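Local coordinates for protein peptidase S15/CocE/NonD (Thaumarchaeota archaeon SCGC AB-539-E09, PDB 4PF1) that probably acts as a serine aminopeptidase of the S15 (X-Pro dipeptidyl-peptidase) family, built on an alpha/beta-hydrolase fold, cleaving residues from peptide amino termini, at residues A[231-236]-A[580-584]; A[430-435]-A[586-590]. All coordinates share one frame; numbering follows the deposited sequence.

Contact 1 (A[231-236]-A[580-584])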
loop_
_atom_site.group_PDB
_atom_site.type_symbol
_atom_site.label_atom_id
_atom_site.label_comp_id
_atom_site.label_asym_id
_atom_site.label_seq_id
_atom_site.Cartn_x
_atom_site.Cartn_y
_atom_site.Cartn_z
ATOM N N THR A 231 23.195 -7.174 -2.137
ATOM C CA THR A 231 24.582 -6.681 -2.044
ATOM C C THR A 231 25.412 -7.512 -1.059
ATOM O O THR A 231 26.616 -7.661 -1.264
ATOM C CB THR A 231 24.625 -5.187 -1.687
ATOM O OG1 THR A 231 23.991 -4.973 -0.425
ATOM C CG2 THR A 231 23.980 -4.310 -2.758
ATOM N N TYR A 232 24.767 -8.062 -0.004
ATOM C CA TYR A 232 25.408 -8.930 0.994
ATOM C C TYR A 232 26.151 -10.067 0.285
ATOM O O TYR A 232 27.339 -10.273 0.528
ATOM C CB TYR A 232 24.349 -9.487 1.968
ATOM C CG TYR A 232 24.904 -10.404 3.041
ATOM C CD1 TYR A 232 25.176 -11.744 2.768
ATOM C CD2 TYR A 232 25.107 -9.949 4.340
ATOM C CE1 TYR A 232 25.672 -12.598 3.751
ATOM C CE2 TYR A 232 25.586 -10.799 5.338
ATOM C CZ TYR A 232 25.876 -12.121 5.036
ATOM O OH TYR A 232 26.353 -12.968 6.004
ATOM N N ASP A 233 25.450 -10.760 -0.634
ATOM C CA ASP A 233 25.981 -11.850 -1.438
ATOM C C ASP A 233 27.135 -11.380 -2.330
ATOM O O ASP A 233 28.191 -12.017 -2.344
ATOM C CB ASP A 233 24.862 -12.450 -2.298
ATOM C CG ASP A 233 24.672 -13.928 -2.085
ATOM O OD1 ASP A 233 25.444 -14.714 -2.672
ATOM O OD2 ASP A 233 23.752 -14.304 -1.331
ATOM N N ALA A 234 26.944 -10.248 -3.039
ATOM C CA ALA A 234 27.928 -9.671 -3.968
ATOM C C ALA A 234 29.263 -9.332 -3.291
ATOM O O ALA A 234 30.308 -9.760 -3.776
ATOM C CB ALA A 234 27.354 -8.425 -4.635
ATOM N N TYR A 235 29.227 -8.582 -2.168
ATOM C CA TYR A 235 30.431 -8.153 -1.456
ATOM C C TYR A 235 31.141 -9.324 -0.741
ATOM O O TYR A 235 32.373 -9.324 -0.669
ATOM C CB TYR A 235 30.109 -7.009 -0.477
ATOM C CG TYR A 235 29.928 -5.671 -1.171
ATOM C CD1 TYR A 235 28.691 -5.291 -1.683
ATOM C CD2 TYR A 235 31.002 -4.800 -1.344
ATOM C CE1 TYR A 235 28.522 -4.075 -2.345
ATOM C CE2 TYR A 235 30.842 -3.572 -1.992
ATOM C CZ TYR A 235 29.599 -3.217 -2.495
ATOM O OH TYR A 235 29.427 -2.021 -3.153
ATOM N N LEU A 236 30.378 -10.336 -0.262
ATOM C CA LEU A 236 30.953 -11.523 0.393
ATOM C C LEU A 236 31.721 -12.394 -0.615
ATOM O O LEU A 236 32.805 -12.884 -0.290
ATOM C CB LEU A 236 29.859 -12.351 1.102
ATOM C CG LEU A 236 30.326 -13.520 2.002
ATOM C CD1 LEU A 236 31.241 -13.037 3.131
ATOM C CD2 LEU A 236 29.130 -14.272 2.583
ATOM N N TRP A 580 29.267 -5.938 10.563
ATOM C CA TRP A 580 28.157 -5.067 10.155
ATOM C C TRP A 580 28.203 -4.987 8.627
ATOM O O TRP A 580 28.599 -3.971 8.057
ATOM C CB TRP A 580 28.354 -3.679 10.803
ATOM C CG TRP A 580 27.204 -3.144 11.604
ATOM C CD1 TRP A 580 25.990 -3.732 11.815
ATOM C CD2 TRP A 580 27.162 -1.880 12.279
ATOM N NE1 TRP A 580 25.196 -2.916 12.591
ATOM C CE2 TRP A 580 25.888 -1.767 12.882
ATOM C CE3 TRP A 580 28.083 -0.829 12.441
ATOM C CZ2 TRP A 580 25.516 -0.650 13.639
ATOM C CZ3 TRP A 580 27.712 0.278 13.189
ATOM C CH2 TRP A 580 26.440 0.365 13.772
ATOM N N PHE A 581 27.844 -6.099 7.975
ATOM C CA PHE A 581 28.026 -6.370 6.549
ATOM C C PHE A 581 26.723 -6.234 5.710
ATOM O O PHE A 581 25.651 -6.542 6.222
ATOM C CB PHE A 581 28.580 -7.806 6.433
ATOM C CG PHE A 581 29.283 -8.145 5.149
ATOM C CD1 PHE A 581 30.580 -7.708 4.912
ATOM C CD2 PHE A 581 28.650 -8.905 4.173
ATOM C CE1 PHE A 581 31.227 -8.005 3.709
ATOM C CE2 PHE A 581 29.298 -9.204 2.971
ATOM C CZ PHE A 581 30.586 -8.756 2.751
ATOM N N PRO A 582 26.773 -5.802 4.413
ATOM C CA PRO A 582 27.950 -5.456 3.590
ATOM C C PRO A 582 28.389 -3.992 3.667
ATOM O O PRO A 582 29.366 -3.635 3.008
ATOM C CB PRO A 582 27.480 -5.810 2.177
ATOM C CG PRO A 582 26.015 -5.477 2.193
ATOM C CD PRO A 582 25.532 -5.741 3.610
ATOM N N LEU A 583 27.673 -3.144 4.449
ATOM C CA LEU A 583 28.009 -1.720 4.613
ATOM C C LEU A 583 29.486 -1.572 4.982
ATOM O O LEU A 583 30.209 -0.844 4.309
ATOM C CB LEU A 583 27.099 -1.054 5.673
ATOM C CG LEU A 583 27.342 0.447 5.990
ATOM C CD1 LEU A 583 27.389 1.313 4.710
ATOM C CD2 LEU A 583 26.285 0.975 6.932
ATOM N N TYR A 584 29.943 -2.334 5.988
ATOM C CA TYR A 584 31.349 -2.357 6.381
ATOM C C TYR A 584 32.001 -3.631 5.880
ATOM O O TYR A 584 31.380 -4.695 5.936
ATOM C CB TYR A 584 31.493 -2.247 7.908
ATOM C CG TYR A 584 31.040 -0.913 8.451
ATOM C CD1 TYR A 584 29.729 -0.719 8.876
ATOM C CD2 TYR A 584 31.910 0.172 8.500
ATOM C CE1 TYR A 584 29.299 0.518 9.349
ATOM C CE2 TYR A 584 31.495 1.408 8.988
ATOM C CZ TYR A 584 30.184 1.581 9.395
ATOM O OH TYR A 584 29.771 2.800 9.865
#
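Phe-581 drives its ring against the first turns of helix 231-238, meeting Tyr-232 edge-to-face. With CG anti to the backbone N (chi1 -160°), the ring comes edge-first at the helix backbone, and its CD2 edge points at one face of Tyr-232, CD2 to CD2 3.7 Å with planes at 88°. The far rim, near the ring plane, meets main chain: Phe-581 CE2 is 3.3 Å from Tyr-232 O, and Phe-581 CZ is 3.4 Å from Leu-236 N. Leu-236 CB and Tyr-235 CB approach this end of the ring from opposite sides of its plane, each at 3.7 Å, from CE2 and CZ of Phe-581 respectively. Replacing Phe-581 by an alanine would probably leave the Tyr-232 face without its edge-on partner and open a gap beside Leu-236. Pro-582 follows through a cis peptide bond. Its CB rests on Tyr-235 CB at 3.9 Å, while its CG reaches the start of the helix, 3.3 Å from Thr-231 OG1, a hydroxyl whose hydrogen bonds go to Thr-443 and Glu-205. Apolar packing seats a cis-proline loop of the C-terminal beta domain on the helical cap of the alpha/beta-hydrolase domain, consistent with the cap and jelly-roll architecture of S15/CocE enzymes.

Contact 2 (A[430-435]-A[586-590])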
loop_
_atom_site.group_PDB
_atom_site.type_symbol
_atom_site.label_atom_id
_atom_site.label_comp_id
_atom_site.label_asym_id
_atom_site.label_seq_id
_atom_site.Cartn_x
_atom_site.Cartn_y
_atom_site.Cartn_z
ATOM N N SER A 430 32.766 -15.301 16.436
ATOM C CA SER A 430 32.520 -14.487 15.256
ATOM C C SER A 430 33.132 -15.170 14.038
ATOM O O SER A 430 34.346 -15.397 13.994
ATOM C CB SER A 430 33.086 -13.086 15.440
ATOM O OG SER A 430 33.073 -12.371 14.215
ATOM N N ASP A 431 32.287 -15.524 13.064
ATOM C CA ASP A 431 32.722 -16.222 11.862
ATOM C C ASP A 431 32.683 -15.280 10.644
ATOM O O ASP A 431 31.597 -14.940 10.161
ATOM C CB ASP A 431 31.848 -17.474 11.629
ATOM C CG ASP A 431 32.255 -18.349 10.451
ATOM O OD1 ASP A 431 33.357 -18.134 9.900
ATOM O OD2 ASP A 431 31.482 -19.259 10.098
ATOM N N PRO A 432 33.865 -14.895 10.096
ATOM C CA PRO A 432 33.877 -14.002 8.919
ATOM C C PRO A 432 33.244 -14.631 7.669
ATOM O O PRO A 432 32.861 -13.899 6.761
ATOM C CB PRO A 432 35.369 -13.712 8.708
ATOM C CG PRO A 432 36.017 -14.036 10.023
ATOM C CD PRO A 432 35.237 -15.193 10.549
ATOM N N ALA A 433 33.104 -15.979 7.628
ATOM C CA ALA A 433 32.439 -16.661 6.505
ATOM C C ALA A 433 30.917 -16.435 6.582
ATOM O O ALA A 433 30.227 -16.529 5.568
ATOM C CB ALA A 433 32.762 -18.153 6.519
ATOM N N LYS A 434 30.410 -16.096 7.789
ATOM C CA LYS A 434 28.999 -15.773 8.028
ATOM C C LYS A 434 28.886 -14.393 8.727
ATOM O O LYS A 434 28.549 -14.333 9.914
ATOM C CB LYS A 434 28.321 -16.878 8.858
ATOM C CG LYS A 434 27.932 -18.100 8.042
ATOM C CD LYS A 434 27.380 -19.191 8.933
ATOM C CE LYS A 434 26.740 -20.291 8.137
ATOM N NZ LYS A 434 26.546 -21.512 8.954
ATOM N N PRO A 435 29.217 -13.266 8.039
ATOM C CA PRO A 435 29.132 -11.963 8.720
ATOM C C PRO A 435 27.696 -11.584 9.064
ATOM O O PRO A 435 26.761 -11.959 8.349
ATOM C CB PRO A 435 29.744 -10.990 7.710
ATOM C CG PRO A 435 29.569 -11.646 6.391
ATOM C CD PRO A 435 29.651 -13.117 6.632
ATOM N N ARG A 586 34.467 -6.902 6.015
ATOM C CA ARG A 586 34.762 -7.803 7.131
ATOM C C ARG A 586 36.166 -7.635 7.643
ATOM O O ARG A 586 37.110 -7.516 6.852
ATOM C CB ARG A 586 34.588 -9.273 6.721
ATOM C CG ARG A 586 33.212 -9.646 6.217
ATOM C CD ARG A 586 33.241 -10.985 5.511
ATOM N NE ARG A 586 34.200 -11.017 4.401
ATOM C CZ ARG A 586 34.911 -12.087 4.059
ATOM N NH1 ARG A 586 34.787 -13.220 4.737
ATOM N NH2 ARG A 586 35.757 -12.029 3.042
ATOM N N ASN A 587 36.322 -7.707 8.964
ATOM C CA ASN A 587 37.640 -7.766 9.559
ATOM C C ASN A 587 38.108 -9.221 9.420
ATOM O O ASN A 587 37.338 -10.132 9.748
ATOM C CB ASN A 587 37.614 -7.311 11.021
ATOM C CG ASN A 587 38.989 -7.073 11.597
ATOM O OD1 ASN A 587 39.813 -7.988 11.712
ATOM N ND2 ASN A 587 39.266 -5.837 11.973
ATOM N N PRO A 588 39.321 -9.478 8.871
ATOM C CA PRO A 588 39.766 -10.879 8.697
ATOM C C PRO A 588 39.894 -11.643 10.017
ATOM O O PRO A 588 39.800 -12.870 10.025
ATOM C CB PRO A 588 41.128 -10.739 8.004
ATOM C CG PRO A 588 41.142 -9.352 7.442
ATOM C CD PRO A 588 40.339 -8.526 8.385
ATOM N N GLN A 589 40.079 -10.906 11.134
ATOM C CA GLN A 589 40.236 -11.413 12.505
ATOM C C GLN A 589 41.643 -12.034 12.709
ATOM O O GLN A 589 41.937 -12.600 13.761
ATOM C CB GLN A 589 39.078 -12.337 12.943
ATOM C CG GLN A 589 37.739 -11.590 12.899
ATOM C CD GLN A 589 36.537 -12.310 13.443
ATOM O OE1 GLN A 589 35.539 -11.677 13.787
ATOM N NE2 GLN A 589 36.553 -13.637 13.458
ATOM N N THR A 590 42.520 -11.838 11.711
ATOM C CA THR A 590 43.962 -12.087 11.750
ATOM C C THR A 590 44.581 -10.807 11.219
ATOM O O THR A 590 44.000 -10.198 10.314
ATOM C CB THR A 590 44.406 -13.358 10.980
ATOM O OG1 THR A 590 44.257 -13.167 9.575
ATOM C CG2 THR A 590 43.700 -14.625 11.444
#
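Gln-589, its CG anti to the carbonyl carbon (chi1 -60°) and its chain extended beyond, carries its amide to Ser-430, whose OG lies anti to the backbone N (chi1 169°) and faces it. The two residues are joined by two hydrogen bonds between the end of strand 425-430 and the loop after strand 571-577, within the C-terminal beta domain, where the strand gives way to a type I beta turn from Asp-431 to Lys-434. Ser-430 OG donates to Gln-589 OE1 at 2.6 Å, in the carbonyl plane and on a lone pair. Returning the bond, Gln-589 NE2 donates to Ser-430 O at 2.9 Å, nearly straight but from above that carbonyl's plane. Both ends of the amide are thus engaged, which should fix its flip, and Arg-604 O gives NE2 a second acceptor. Pro-432 CG packs beside the same amide, 3.5 Å from Gln-589 NE2. Each loop contains an Asx turn: Asp-431 OD1 takes Ala-433 N, and Asn-587 OD1 takes Gln-589 N. Arg-586 lays CD 3.8 Å from Pro-435 CG and sends NH2 to Gly-239 O. Its other terminal nitrogen, NH1, donates to Pro-432 O at 2.9 Å, with the acceptor close to the guanidinium plane.

Contacts 1 and 2 lie with centres about 12 Å apart and touch one another directly, their segments alternating along the chain. Residues 580-584 and 586-590 belong to the same loop after strand 571-577, so one excursion of the C-terminal domain serves both. A probable hydrogen bond of 2.6 Å from Tyr-232 OH to Pro-435 O joins them, as does packing of Phe-581 CD1 on Arg-586 CG at 3.5 Å. Contact 1 joins helical cap and beta domain, whereas contact 2 ties together parts of the latter. Both border the second subunit: Tyr-232 packs on its Ser-466 and Lys-434 NZ bonds to its Val-470 O. Neither includes a residue of the probable Ser-His-Asp triad; both are structural packing.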